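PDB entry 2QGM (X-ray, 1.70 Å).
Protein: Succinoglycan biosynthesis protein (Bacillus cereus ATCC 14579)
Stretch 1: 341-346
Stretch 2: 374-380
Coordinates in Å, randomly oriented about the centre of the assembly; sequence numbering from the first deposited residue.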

ATOM      1  N   SER A 341      -0.358   5.333   9.956  1.00 16.68           N
ATOM      2  CA  SER A 341      -0.664   6.753   9.830  1.00 16.39           C
ATOM      3  C   SER A 341      -1.824   7.146  10.733  1.00 16.47           C
ATOM      4  O   SER A 341      -2.870   6.496  10.726  1.00 18.45           O
ATOM      5  CB  SER A 341      -1.036   7.077   8.381  1.00 17.75           C
ATOM      6  OG  SER A 341      -1.695   8.330   8.277  1.00 16.31           O
ATOM      7  N   THR A 342      -1.637   8.209  11.511  1.00 16.58           N
ATOM      8  CA  THR A 342      -2.691   8.685  12.391  1.00 16.30           C
ATOM      9  C   THR A 342      -2.896  10.189  12.254  1.00 17.86           C
ATOM     10  O   THR A 342      -1.956  10.943  12.006  1.00 17.52           O
ATOM     11  CB  THR A 342      -2.402   8.359  13.896  1.00 18.42           C
ATOM     12  OG1 THR A 342      -1.120   8.875  14.282  1.00 19.18           O
ATOM     13  CG2 THR A 342      -2.425   6.857  14.136  1.00 19.15           C
ATOM     14  N   THR A 343      -4.150  10.606  12.375  1.00 17.58           N
ATOM     15  CA  THR A 343      -4.496  12.015  12.310  1.00 19.21           C
ATOM     16  C   THR A 343      -5.632  12.244  13.293  1.00 18.74           C
ATOM     17  O   THR A 343      -6.351  11.313  13.641  1.00 19.57           O
ATOM     18  CB  THR A 343      -4.911  12.448  10.887  1.00 19.71           C
ATOM     19  OG1 THR A 343      -5.125  13.863  10.873  1.00 18.19           O
ATOM     20  CG2 THR A 343      -6.185  11.737  10.451  1.00 20.59           C
ATOM     21  N   THR A 344      -5.786  13.481  13.745  1.00 20.22           N
ATOM     22  CA  THR A 344      -6.827  13.793  14.720  1.00 20.13           C
ATOM     23  C   THR A 344      -8.105  14.413  14.169  1.00 20.94           C
ATOM     24  O   THR A 344      -9.200  13.908  14.412  1.00 22.36           O
ATOM     25  CB  THR A 344      -6.269  14.725  15.814  1.00 21.34           C
ATOM     26  OG1 THR A 344      -5.198  14.062  16.499  1.00 23.67           O
ATOM     27  CG2 THR A 344      -7.357  15.087  16.817  1.00 22.49           C
ATOM     28  N   GLU A 345      -7.963  15.500  13.425  1.00 22.69           N
ATOM     29  CA  GLU A 345      -9.122  16.206  12.894  1.00 22.52           C
ATOM     30  C   GLU A 345      -8.884  16.825  11.519  1.00 22.14           C
ATOM     31  O   GLU A 345      -7.748  16.951  11.064  1.00 22.25           O
ATOM     32  CB  GLU A 345      -9.523  17.306  13.884  1.00 25.51           C
ATOM     33  CG  GLU A 345      -8.346  18.197  14.300  1.00 29.93           C
ATOM     34  CD  GLU A 345      -8.747  19.295  15.272  1.00 32.52           C
ATOM     35  OE1 GLU A 345      -9.532  20.186  14.877  1.00 33.32           O
ATOM     36  OE2 GLU A 345      -8.266  19.273  16.425  1.00 34.59           O
ATOM     37  N   GLY A 346      -9.973  17.214  10.867  1.00 20.38           N
ATOM     38  CA  GLY A 346      -9.870  17.826   9.559  1.00 21.18           C
ATOM     39  C   GLY A 346     -10.845  17.246   8.560  1.00 20.82           C
ATOM     40  O   GLY A 346     -11.680  16.407   8.899  1.00 19.48           O
TER
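Stretch 2 (374-380) FNYTLGK

How does stretch 2 lie on stretch 1? Phe 374 to Lys 380 form a helix, with phi near -60° to -75° throughout, and it packs across the strand that already runs through Ser 341 and Thr 342. The two axes come within 6.9 Å of each other, and their N-to-C directions differ by 72°, with a signed crossing angle of -72°, so the helix runs across the strand far more than along it. The contact buries 339 Å² in all, counting both sides. The backbones draw closest between Thr 344 and Asn 375, whose CA atoms lie 5.1 Å apart. Within the helix, Leu 378 N bonds to Phe 374 O at 2.9 Å and Gly 379 N to Asn 375 O at 3.1 Å, the regular spacing of a helical turn.

What does Thr 344 do at the centre of the contact? It has more surface covered by the other stretch than any other residue here, and its side chain, in the m rotamer, meets the helix with both its hydroxyl and its methyl group. Thr 344 OG1 donates a hydrogen bond of 2.8 Å to Asn 375 O, a carbonyl that also accepts the helical bond from Gly 379 N. The hydroxyl thus reaches directly to the helix backbone. Beside it the helix has a glycine: Thr 344 OG1 is 3.2 Å from Gly 379 CA. A CB on Gly 379 would point toward the strand and stand 2.7 Å from Thr 344 OG1, a clash, so the absence of a side chain is what permits so close an approach.

How does Tyr 376 join in when its CA-to-CB bond points away from the strand? Its long side chain brings the ring back, with chi1 at -92°, between the usual wells. Thr 344 CG2 then lies over one face of the ring, 3.9 Å from the centroid and 22° off the ring normal, a CH-pi contact; the closest approach of these two side chains is 3.7 Å, from Thr 344 CG2 to Tyr 376 CE1. The phenol end continues past the threonine, placing Tyr 376 OH 3.6 Å from Thr 344 O and 4.1 Å from Glu 345 CB, where the chain turns a corner.

What do Asn 375 and Leu 378 rest on? The side chain of Asn 375 leaves its backbone sideways, but its end comes nearer the strand, beside Thr 342 and Thr 343. Its amide lies close to Thr 343 O, although the orientation of that amide is uncertain. Leu 378, one helical turn after Phe 374, points toward the strand and meets Thr 342, which points toward the helix in return; Thr 342 OG1 is 3.4 Å from Leu 378 CD1. This is a packing contact, since a methyl group offers the hydroxyl no hydrogen-bonding partner; Thr 342 OG1 is hydrogen-bonded elsewhere in the structure.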

ATOM      1  N   PHE A 374      -7.287   6.567  20.117  1.00 23.89           N
ATOM      2  CA  PHE A 374      -5.849   6.814  20.189  1.00 23.42           C
ATOM      3  C   PHE A 374      -5.612   8.153  19.499  1.00 22.64           C
ATOM      4  O   PHE A 374      -4.763   8.938  19.910  1.00 23.52           O
ATOM      5  CB  PHE A 374      -5.074   5.735  19.420  1.00 22.92           C
ATOM      6  CG  PHE A 374      -5.144   4.374  20.038  1.00 22.04           C
ATOM      7  CD1 PHE A 374      -4.446   4.085  21.209  1.00 22.44           C
ATOM      8  CD2 PHE A 374      -5.897   3.366  19.440  1.00 22.47           C
ATOM      9  CE1 PHE A 374      -4.495   2.812  21.774  1.00 22.27           C
ATOM     10  CE2 PHE A 374      -5.953   2.089  19.995  1.00 22.30           C
ATOM     11  CZ  PHE A 374      -5.248   1.814  21.167  1.00 24.75           C
ATOM     12  N   ASN A 375      -6.387   8.393  18.444  1.00 24.26           N
ATOM     13  CA  ASN A 375      -6.279   9.604  17.638  1.00 23.42           C
ATOM     14  C   ASN A 375      -6.455  10.912  18.389  1.00 24.71           C
ATOM     15  O   ASN A 375      -5.681  11.849  18.203  1.00 24.27           O
ATOM     16  CB  ASN A 375      -7.276   9.529  16.489  1.00 23.11           C
ATOM     17  CG  ASN A 375      -6.994   8.365  15.566  1.00 21.13           C
ATOM     18  OD1 ASN A 375      -6.247   8.490  14.593  1.00 24.31           O
ATOM     19  ND2 ASN A 375      -7.571   7.214  15.881  1.00 19.33           N
ATOM     20  N   TYR A 376      -7.470  10.993  19.235  1.00 25.83           N
ATOM     21  CA  TYR A 376      -7.668  12.229  19.964  1.00 27.27           C
ATOM     22  C   TYR A 376      -6.646  12.424  21.067  1.00 24.33           C
ATOM     23  O   TYR A 376      -6.290  13.555  21.388  1.00 23.39           O
ATOM     24  CB  TYR A 376      -9.109  12.310  20.468  1.00 31.66           C
ATOM     25  CG  TYR A 376      -9.966  13.031  19.451  1.00 35.98           C
ATOM     26  CD1 TYR A 376      -9.997  14.424  19.414  1.00 36.50           C
ATOM     27  CD2 TYR A 376     -10.642  12.334  18.450  1.00 35.58           C
ATOM     28  CE1 TYR A 376     -10.665  15.109  18.402  1.00 38.23           C
ATOM     29  CE2 TYR A 376     -11.315  13.008  17.431  1.00 37.28           C
ATOM     30  CZ  TYR A 376     -11.317  14.396  17.412  1.00 37.02           C
ATOM     31  OH  TYR A 376     -11.934  15.075  16.389  1.00 38.50           O
ATOM     32  N   THR A 377      -6.151  11.326  21.627  1.00 24.61           N
ATOM     33  CA  THR A 377      -5.136  11.420  22.670  1.00 24.57           C
ATOM     34  C   THR A 377      -3.844  11.915  22.019  1.00 24.04           C
ATOM     35  O   THR A 377      -3.115  12.723  22.589  1.00 24.59           O
ATOM     36  CB  THR A 377      -4.873  10.049  23.343  1.00 26.03           C
ATOM     37  OG1 THR A 377      -6.063   9.598  24.004  1.00 28.80           O
ATOM     38  CG2 THR A 377      -3.753  10.166  24.365  1.00 27.90           C
ATOM     39  N   LEU A 378      -3.572  11.433  20.810  1.00 24.43           N
ATOM     40  CA  LEU A 378      -2.374  11.842  20.086  1.00 22.39           C
ATOM     41  C   LEU A 378      -2.445  13.331  19.757  1.00 21.96           C
ATOM     42  O   LEU A 378      -1.421  14.017  19.701  1.00 22.59           O
ATOM     43  CB  LEU A 378      -2.229  11.031  18.794  1.00 22.37           C
ATOM     44  CG  LEU A 378      -1.820   9.558  18.927  1.00 21.65           C
ATOM     45  CD1 LEU A 378      -1.908   8.875  17.556  1.00 22.28           C
ATOM     46  CD2 LEU A 378      -0.402   9.467  19.480  1.00 22.54           C
ATOM     47  N   GLY A 379      -3.665  13.822  19.542  1.00 20.03           N
ATOM     48  CA  GLY A 379      -3.859  15.225  19.219  1.00 23.22           C
ATOM     49  C   GLY A 379      -3.546  16.137  20.390  1.00 23.15           C
ATOM     50  O   GLY A 379      -3.274  17.323  20.203  1.00 24.33           O
ATOM     51  N   LYS A 380      -3.580  15.573  21.594  1.00 24.11           N
ATOM     52  CA  LYS A 380      -3.306  16.314  22.826  1.00 24.53           C
ATOM     53  C   LYS A 380      -1.813  16.588  22.992  1.00 25.49           C
ATOM     54  O   LYS A 380      -1.421  17.587  23.601  1.00 24.51           O
ATOM     55  CB  LYS A 380      -3.809  15.526  24.039  1.00 25.71           C
ATOM     56  CG  LYS A 380      -5.323  15.350  24.085  1.00 27.78           C
ATOM     57  CD  LYS A 380      -6.050  16.664  24.326  1.00 29.99           C
ATOM     58  CE  LYS A 380      -7.553  16.443  24.428  1.00 31.52           C
ATOM     59  NZ  LYS A 380      -8.320  17.706  24.608  1.00 32.68           N
TER